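Bifunctional cytochrome P450/NADPH--P450 reductase (Deinococcus aerius, PDB 7F3H) probably uses a haem iron to hydroxylate organic substrates such as fatty acids, drawing electrons from NADPH through a fused reductase domain. Local coordinates at residues Val142-Asp147 with Phe449-Arg454. Numbering follows the deposited sequence.
Sequences VRVADD and FALRVR
Val142 pairs with Leu451 at one edge of a small antiparallel sheet of the cytochrome P450 fold, where strand 142-143 flanks strand 450-455 and runs straight into helix 144-161. The two residues form a hydrogen-bonded pair: Val142 N donates to Leu451 O at 2.8 Å, and Leu451 N returns a bond to Val142 O, which also receives a CA-H...O contact from Ala450 CA at 3.2 Å. Their side chains lie side by side and point the same way, with Val142 CB 3.9 Å from Leu451 CD1; Trp134 of helix 113-137 also packs on Val142. Arg143 is the non-hydrogen-bonded partner of Ala450 and the N-cap residue of the helix, its O accepting from Asp147 N. The third bond across the contact comes from the first helical residue: Val144 N points almost straight at Phe449 O, with an angle of 170° at the hydrogen, joining the helix start to the chain just before strand 450-455. Val144 turns both methyls to use. CG1, anti to the backbone N (chi1 172°), reaches the CD2-CE2 side of the Phe449 ring, and CG2 sits over one ring face, displaced toward the rim, in a CH-pi contact 4.2 Å from the centroid. Ala277 and Leu280 of helix 254-285 also touch Val144, while Tyr434 stacks with the Phe449 ring. An alanine at Val144 would probably open a gap between this ring and Leu451, since both methyls would be gone. Val144 CG2 meets Leu451 CG at 3.5 Å, the two side chains crossing at about a right angle.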
loop_
_atom_site.group_PDB
_atom_site.type_symbol
_atom_site.label_atom_id
_atom_site.label_comp_id
_atom_site.label_asym_id
_atom_site.label_seq_id
_atom_site.Cartn_x
_atom_site.Cartn_y
_atom_site.Cartn_z
ATOM N N VAL A 142 1.222 17.947 -14.291
ATOM C CA VAL A 142 1.588 16.604 -13.885
ATOM C C VAL A 142 0.400 15.962 -13.176
ATOM O O VAL A 142 -0.192 16.567 -12.273
ATOM C CB VAL A 142 2.833 16.647 -12.991
ATOM C CG1 VAL A 142 2.938 15.369 -12.141
ATOM C CG2 VAL A 142 4.054 16.837 -13.870
ATOM N N ARG A 143 -0.017 14.779 -13.657
ATOM C CA ARG A 143 -1.072 13.981 -13.033
ATOM C C ARG A 143 -0.408 13.039 -12.030
ATOM O O ARG A 143 0.083 11.956 -12.384
ATOM C CB ARG A 143 -1.876 13.239 -14.101
ATOM C CG ARG A 143 -2.447 14.198 -15.169
ATOM C CD ARG A 143 -3.503 13.581 -16.059
ATOM N NE ARG A 143 -4.853 13.953 -15.636
ATOM C CZ ARG A 143 -5.795 13.076 -15.274
ATOM N NH1 ARG A 143 -5.535 11.763 -15.289
ATOM N NH2 ARG A 143 -7.001 13.504 -14.901
ATOM N N VAL A 144 -0.410 13.444 -10.759
ATOM C CA VAL A 144 0.513 12.856 -9.792
ATOM C C VAL A 144 0.178 11.388 -9.549
ATOM O O VAL A 144 1.029 10.506 -9.713
ATOM C CB VAL A 144 0.512 13.677 -8.496
ATOM C CG1 VAL A 144 1.310 12.960 -7.429
ATOM C CG2 VAL A 144 1.078 15.098 -8.757
ATOM N N ALA A 145 -1.067 11.107 -9.153
ATOM C CA ALA A 145 -1.492 9.733 -8.934
ATOM C C ALA A 145 -1.185 8.875 -10.154
ATOM O O ALA A 145 -0.657 7.757 -10.036
ATOM C CB ALA A 145 -2.990 9.709 -8.632
ATOM N N ASP A 146 -1.471 9.414 -11.342
ATOM C CA ASP A 146 -1.318 8.657 -12.579
ATOM C C ASP A 146 0.148 8.297 -12.845
ATOM O O ASP A 146 0.483 7.120 -13.063
ATOM C CB ASP A 146 -1.924 9.479 -13.718
ATOM C CG ASP A 146 -1.600 8.921 -15.076
ATOM O OD1 ASP A 146 -2.122 7.823 -15.418
ATOM O OD2 ASP A 146 -0.808 9.596 -15.795
ATOM N N ASP A 147 1.047 9.284 -12.752
ATOM C CA ASP A 147 2.454 9.031 -13.010
ATOM C C ASP A 147 3.110 8.200 -11.909
ATOM O O ASP A 147 4.040 7.438 -12.192
ATOM C CB ASP A 147 3.175 10.347 -13.197
ATOM C CG ASP A 147 3.039 10.875 -14.592
ATOM O OD1 ASP A 147 2.529 10.137 -15.465
ATOM O OD2 ASP A 147 3.442 12.025 -14.816
ATOM N N PHE A 449 -5.248 15.267 -8.352
ATOM C CA PHE A 449 -4.137 16.035 -7.804
ATOM C C PHE A 449 -3.178 16.378 -8.946
ATOM O O PHE A 449 -2.519 15.503 -9.504
ATOM C CB PHE A 449 -3.458 15.211 -6.704
ATOM C CG PHE A 449 -2.219 15.840 -6.088
ATOM C CD1 PHE A 449 -2.018 17.229 -6.075
ATOM C CD2 PHE A 449 -1.270 15.027 -5.460
ATOM C CE1 PHE A 449 -0.847 17.807 -5.456
ATOM C CE2 PHE A 449 -0.133 15.591 -4.841
ATOM C CZ PHE A 449 0.079 16.990 -4.853
ATOM N N ALA A 450 -3.148 17.636 -9.335
ATOM C CA ALA A 450 -2.214 18.127 -10.332
ATOM C C ALA A 450 -1.188 19.047 -9.667
ATOM O O ALA A 450 -1.540 19.852 -8.800
ATOM C CB ALA A 450 -2.970 18.877 -11.443
ATOM N N LEU A 451 0.071 18.947 -10.090
ATOM C CA LEU A 451 1.066 19.962 -9.776
ATOM C C LEU A 451 1.827 20.322 -11.044
ATOM O O LEU A 451 1.603 19.736 -12.110
ATOM C CB LEU A 451 2.032 19.503 -8.666
ATOM C CG LEU A 451 2.808 18.193 -8.781
ATOM C CD1 LEU A 451 4.020 18.347 -9.707
ATOM C CD2 LEU A 451 3.229 17.739 -7.391
ATOM N N ARG A 452 2.690 21.341 -10.935
ATOM C CA ARG A 452 3.594 21.737 -12.007
ATOM C C ARG A 452 5.044 21.720 -11.531
ATOM O O ARG A 452 5.331 21.980 -10.360
ATOM C CB ARG A 452 3.217 23.108 -12.545
ATOM C CG ARG A 452 2.214 22.985 -13.675
ATOM C CD ARG A 452 1.575 24.311 -14.013
ATOM N NE ARG A 452 0.227 24.078 -14.494
ATOM C CZ ARG A 452 -0.649 25.036 -14.742
ATOM N NH1 ARG A 452 -0.318 26.310 -14.570
ATOM N NH2 ARG A 452 -1.866 24.718 -15.153
ATOM N N VAL A 453 5.971 21.378 -12.433
ATOM C CA VAL A 453 7.383 21.298 -12.059
ATOM C C VAL A 453 8.228 22.138 -13.010
ATOM O O VAL A 453 7.904 22.306 -14.195
ATOM C CB VAL A 453 7.928 19.848 -12.015
ATOM C CG1 VAL A 453 7.253 19.064 -10.931
ATOM C CG2 VAL A 453 7.792 19.146 -13.348
ATOM N N ARG A 454 9.336 22.666 -12.474
ATOM C CA ARG A 454 10.288 23.400 -13.299
ATOM C C ARG A 454 11.709 22.991 -12.926
ATOM O O ARG A 454 12.039 22.861 -11.743
ATOM C CB ARG A 454 10.089 24.921 -13.137
ATOM C CG ARG A 454 10.862 25.776 -14.133
ATOM C CD ARG A 454 11.350 27.118 -13.539
ATOM N NE ARG A 454 11.845 26.971 -12.168
ATOM C CZ ARG A 454 11.776 27.924 -11.241
ATOM N NH1 ARG A 454 11.139 29.073 -11.517
ATOM N NH2 ARG A 454 12.248 27.678 -10.004
#